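Side-chain contacts in ATP-dependent DNA helicase (Mycobacterium smegmatis, PDB 5V9X), which unwinds RNA:DNA hybrids while tracking 3'-to-5' along single-stranded DNA, probably powered by ATP hydrolysis: residues A78-A83 with V100-P105; R211-L216 with A220-L225. All coordinates share one frame; numbering follows the deposited sequence.

Both contacts pack helices onto the seven-stranded parallel sheet of the DEAD/DEAH box helicase region, and their centres lie about 11 Å apart. Contact 1 sets helix 75-88 on one face of strand 100-103; contact 2 joins the end of helix 200-213, on the opposite face, to strand 221-226. Strand 187-191 runs between the two strands. The contacts meet through the sheet's alternating side chains: Ala79 CB lies 3.7 Å from Ile223 CG2, and Leu101 CD2 lies 4.0 Å from Leu212 CD2. The nucleotide is nearer contact 1, where the Tyr102 side chain is about 7 Å from the bound ANP and about 6 Å from the magnesium ion.

Contact 1 (A78-A83 with V100-P105); sequences AAFLWA and VLYVSP
Phe80 meets Tyr102 ring to ring. The CE2-CZ side of the phenylalanine does the touching: Tyr102 CD2 sits near the plane of the Phe80 ring, at its edge, 3.5 Å from Phe80 CE2. The two planes are only 29° apart, but they are slid so far, with centroids 5.7 Å from each other, that the rings barely overlap; this is a side-on aromatic contact and not a stack. The tyrosine CB adds to it, lying 3.7 Å from Phe80 CZ.

The rest is aliphatic. Val100 divides its two methyls between two partners: CG2 lies 3.7 Å from Ala83 CB, while CG1 approaches Phe80 CE1 obliquely at 4.1 Å. That division follows from its first torsion (176°), which turns CG1 anti to the backbone N and leaves CG2 beside that N.

No hydrogen bond crosses between 78-83 and 100-105. The polar end of Tyr102 is occupied elsewhere: its OH hydrogen-bonds Asp191 OD2, the first acidic residue of what reads as the DEVH box. Helix 107-116 covers the same aromatic pair through Val113, which touches both side chains.

Segment 78-83 of the helix runs almost antiparallel to strand 100-103, at 168°, with the axes of these two pieces 10.5 Å apart at closest approach. This is the usual geometry of a beta-alpha-beta crossover in a RecA-like helicase domain: strand 64-68, a probable P-loop, helix 75-88 and then strand 100-103, which lies in the same parallel sheet.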
# COMPACT_ATOMS: atom_id res chain seq x y z
N ALA A 78 20.15 -13.80 3.77
CA ALA A 78 19.47 -15.06 3.46
C ALA A 78 19.26 -15.20 1.96
O ALA A 78 19.49 -16.28 1.39
CB ALA A 78 18.13 -15.13 4.20
N ALA A 79 18.84 -14.13 1.29
CA ALA A 79 18.57 -14.19 -0.13
C ALA A 79 19.82 -13.98 -0.98
O ALA A 79 19.88 -14.45 -2.12
CB ALA A 79 17.51 -13.15 -0.51
N PHE A 80 20.83 -13.29 -0.44
CA PHE A 80 21.97 -12.87 -1.24
C PHE A 80 23.18 -13.79 -1.11
O PHE A 80 23.88 -14.01 -2.11
CB PHE A 80 22.38 -11.44 -0.88
CG PHE A 80 21.73 -10.38 -1.72
CD1 PHE A 80 22.21 -10.11 -3.00
CD2 PHE A 80 20.66 -9.66 -1.24
CE1 PHE A 80 21.61 -9.14 -3.78
CE2 PHE A 80 20.06 -8.68 -2.02
CZ PHE A 80 20.54 -8.42 -3.29
N LEU A 81 23.45 -14.33 0.08
CA LEU A 81 24.77 -14.89 0.36
C LEU A 81 25.10 -16.07 -0.55
O LEU A 81 26.24 -16.19 -1.01
CB LEU A 81 24.87 -15.32 1.83
CG LEU A 81 26.30 -15.63 2.27
CD1 LEU A 81 27.15 -14.37 2.22
CD2 LEU A 81 26.33 -16.25 3.66
N TRP A 82 24.12 -16.94 -0.81
CA TRP A 82 24.39 -18.08 -1.68
C TRP A 82 24.76 -17.62 -3.09
O TRP A 82 25.71 -18.13 -3.69
CB TRP A 82 23.19 -19.02 -1.73
CG TRP A 82 23.46 -20.21 -2.60
CD1 TRP A 82 23.00 -20.41 -3.87
CD2 TRP A 82 24.27 -21.35 -2.27
NE1 TRP A 82 23.47 -21.61 -4.35
CE2 TRP A 82 24.25 -22.21 -3.39
CE3 TRP A 82 25.00 -21.72 -1.14
CZ2 TRP A 82 24.93 -23.42 -3.41
CZ3 TRP A 82 25.68 -22.93 -1.17
CH2 TRP A 82 25.64 -23.76 -2.29
N ALA A 83 24.01 -16.66 -3.63
CA ALA A 83 24.36 -16.09 -4.93
C ALA A 83 25.71 -15.39 -4.88
O ALA A 83 26.49 -15.44 -5.84
CB ALA A 83 23.27 -15.13 -5.40
N VAL A 100 22.42 -11.55 -10.79
CA VAL A 100 21.43 -11.46 -9.72
C VAL A 100 20.58 -10.22 -9.96
O VAL A 100 21.10 -9.16 -10.30
CB VAL A 100 22.10 -11.41 -8.33
CG1 VAL A 100 21.05 -11.23 -7.24
CG2 VAL A 100 22.91 -12.68 -8.09
N LEU A 101 19.27 -10.37 -9.80
CA LEU A 101 18.32 -9.27 -9.96
C LEU A 101 17.55 -9.10 -8.66
O LEU A 101 16.74 -9.95 -8.29
CB LEU A 101 17.38 -9.51 -11.13
CG LEU A 101 16.35 -8.40 -11.40
CD1 LEU A 101 17.04 -7.11 -11.82
CD2 LEU A 101 15.34 -8.84 -12.44
N TYR A 102 17.80 -7.99 -7.96
CA TYR A 102 17.06 -7.63 -6.76
C TYR A 102 16.05 -6.55 -7.10
O TYR A 102 16.41 -5.53 -7.71
CB TYR A 102 18.02 -7.16 -5.66
CG TYR A 102 17.34 -6.54 -4.46
CD1 TYR A 102 16.96 -5.20 -4.46
CD2 TYR A 102 17.10 -7.28 -3.31
CE1 TYR A 102 16.35 -4.62 -3.37
CE2 TYR A 102 16.50 -6.71 -2.21
CZ TYR A 102 16.12 -5.38 -2.25
OH TYR A 102 15.51 -4.79 -1.16
N VAL A 103 14.80 -6.75 -6.71
CA VAL A 103 13.72 -5.81 -6.98
C VAL A 103 13.17 -5.30 -5.66
O VAL A 103 12.79 -6.09 -4.79
CB VAL A 103 12.59 -6.45 -7.82
CG1 VAL A 103 11.48 -5.45 -8.07
CG2 VAL A 103 13.15 -6.98 -9.13
N SER A 104 13.13 -3.97 -5.51
CA SER A 104 12.58 -3.31 -4.34
C SER A 104 11.43 -2.39 -4.73
O SER A 104 11.55 -1.65 -5.72
CB SER A 104 13.65 -2.50 -3.60
OG SER A 104 13.06 -1.70 -2.58
N PRO A 105 10.33 -2.39 -3.99
CA PRO A 105 9.24 -1.45 -4.30
C PRO A 105 9.56 -0.01 -3.94
O PRO A 105 8.89 0.90 -4.45
CB PRO A 105 8.07 -1.98 -3.46
CG PRO A 105 8.71 -2.71 -2.33
CD PRO A 105 9.99 -3.29 -2.87

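Contact 2 (R211-L216 with A220-L225); sequences RLDQLL and AQRIGL
Leu216 brings its CD1 methyl up against Ala220, 3.6 Å from the Ala220 N and 3.9 Å from its CB, so the leucine packs on the residue that leads into strand 221-226. This is the apolar part of the contact; the remainder is gathered at the carboxylate of Asp213.

Asp213 holds two groups of the second segment with its two oxygens. OD2 forms a salt bridge with Arg222 NH2 at 2.8 Å, along a distinctly bent N-H...O line. The two side chains come from opposite directions, and their flat groups do not meet squarely: the carboxylate and guanidinium planes are 39° apart, and NH2 approaches OD2 from above the carboxylate plane, 53° out of it. On the arginine side the acid lies at the edge of the guanidinium. The other oxygen, OD1, accepts a weak hydrogen bond from Ala220 N, 3.3 Å long. Asp213 reaches both groups with CG beside its own backbone N (chi1 -75°), while Arg222 spans the gap with a chain extended from CG to NE.

The buried guanidinium has further partners. NH2 also pairs with Glu210 OE1, one turn earlier on the helix, and NH1 bonds the carbonyl oxygen of Leu239. Two acids around one arginine compensate its buried charge and probably restrict the rotation of the guanidinium.

The C-terminal part of helix 200-213 and the turn after it thus lie against the start of the strand that follows. On one side of that strand runs strand 187-191, whose Val188 is touched by both Leu212 and Ala220; on the other runs strand 64-68, which Arg222 joins by a backbone bond to Thr65. Leu215 and Arg211 rest on Leu174 of helix 167-174, and Arg211 also touches helix 461-471.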
# COMPACT_ATOMS: atom_id res chain seq x y z
N ARG A 211 8.09 -12.20 -18.54
CA ARG A 211 8.81 -11.73 -19.72
C ARG A 211 10.31 -11.93 -19.55
O ARG A 211 11.02 -12.21 -20.53
CB ARG A 211 8.48 -10.26 -19.98
CG ARG A 211 7.05 -10.01 -20.41
CD ARG A 211 6.73 -8.53 -20.44
NE ARG A 211 7.67 -7.77 -21.27
CZ ARG A 211 7.68 -6.45 -21.37
NH1 ARG A 211 6.79 -5.73 -20.69
NH2 ARG A 211 8.57 -5.84 -22.14
N LEU A 212 10.82 -11.78 -18.32
CA LEU A 212 12.21 -12.09 -18.05
C LEU A 212 12.51 -13.56 -18.32
O LEU A 212 13.43 -13.90 -19.07
CB LEU A 212 12.56 -11.74 -16.60
CG LEU A 212 13.96 -12.12 -16.12
CD1 LEU A 212 15.03 -11.27 -16.80
CD2 LEU A 212 14.06 -12.00 -14.61
N ASP A 213 11.71 -14.46 -17.73
CA ASP A 213 11.94 -15.89 -17.88
C ASP A 213 11.97 -16.33 -19.34
O ASP A 213 12.60 -17.33 -19.67
CB ASP A 213 10.86 -16.68 -17.12
CG ASP A 213 11.07 -16.66 -15.62
OD1 ASP A 213 12.11 -16.13 -15.17
OD2 ASP A 213 10.19 -17.17 -14.88
N GLN A 214 11.30 -15.59 -20.22
CA GLN A 214 11.35 -15.89 -21.64
C GLN A 214 12.63 -15.40 -22.31
O GLN A 214 12.89 -15.78 -23.46
CB GLN A 214 10.13 -15.31 -22.36
CG GLN A 214 8.83 -15.99 -22.00
CD GLN A 214 8.92 -17.51 -22.06
OE1 GLN A 214 8.53 -18.20 -21.12
NE2 GLN A 214 9.44 -18.03 -23.17
N LEU A 215 13.43 -14.58 -21.63
CA LEU A 215 14.72 -14.15 -22.14
C LEU A 215 15.87 -15.05 -21.68
O LEU A 215 17.01 -14.82 -22.09
CB LEU A 215 15.02 -12.71 -21.70
CG LEU A 215 14.13 -11.60 -22.27
CD1 LEU A 215 14.62 -10.24 -21.79
CD2 LEU A 215 14.11 -11.66 -23.79
N LEU A 216 15.59 -16.05 -20.86
CA LEU A 216 16.61 -16.91 -20.28
C LEU A 216 16.51 -18.31 -20.85
O LEU A 216 15.43 -18.75 -21.29
CB LEU A 216 16.46 -16.96 -18.75
CG LEU A 216 16.09 -15.66 -18.06
CD1 LEU A 216 15.80 -15.88 -16.58
CD2 LEU A 216 17.20 -14.65 -18.23
N ALA A 220 14.59 -17.98 -13.95
CA ALA A 220 15.43 -17.70 -12.79
C ALA A 220 14.78 -18.19 -11.51
O ALA A 220 13.55 -18.31 -11.41
CB ALA A 220 15.71 -16.20 -12.69
N GLN A 221 15.62 -18.49 -10.52
CA GLN A 221 15.14 -18.80 -9.19
C GLN A 221 14.60 -17.53 -8.53
O GLN A 221 15.24 -16.48 -8.58
CB GLN A 221 16.28 -19.39 -8.36
CG GLN A 221 15.90 -19.79 -6.94
CD GLN A 221 17.11 -20.26 -6.15
OE1 GLN A 221 18.20 -19.70 -6.27
NE2 GLN A 221 16.92 -21.29 -5.34
N ARG A 222 13.42 -17.63 -7.92
CA ARG A 222 12.74 -16.48 -7.33
C ARG A 222 12.74 -16.59 -5.81
O ARG A 222 12.34 -17.62 -5.26
CB ARG A 222 11.30 -16.38 -7.85
CG ARG A 222 11.21 -16.15 -9.35
CD ARG A 222 9.78 -15.93 -9.80
NE ARG A 222 9.68 -15.86 -11.25
CZ ARG A 222 8.55 -15.62 -11.91
NH1 ARG A 222 7.42 -15.43 -11.24
NH2 ARG A 222 8.55 -15.57 -13.23
N ILE A 223 13.19 -15.53 -5.15
CA ILE A 223 13.27 -15.47 -3.70
C ILE A 223 12.49 -14.26 -3.21
O ILE A 223 12.70 -13.14 -3.70
CB ILE A 223 14.73 -15.40 -3.22
CG1 ILE A 223 15.51 -16.62 -3.72
CG2 ILE A 223 14.79 -15.31 -1.70
CD1 ILE A 223 17.02 -16.47 -3.63
N GLY A 224 11.59 -14.48 -2.25
CA GLY A 224 10.78 -13.42 -1.69
C GLY A 224 11.04 -13.25 -0.21
O GLY A 224 11.34 -14.21 0.50
N LEU A 225 10.92 -12.00 0.25
CA LEU A 225 11.21 -11.64 1.64
C LEU A 225 10.11 -10.73 2.16
O LEU A 225 9.67 -9.82 1.46
CB LEU A 225 12.56 -10.93 1.75
CG LEU A 225 13.74 -11.56 1.01
CD1 LEU A 225 14.94 -10.63 1.01
CD2 LEU A 225 14.09 -12.89 1.63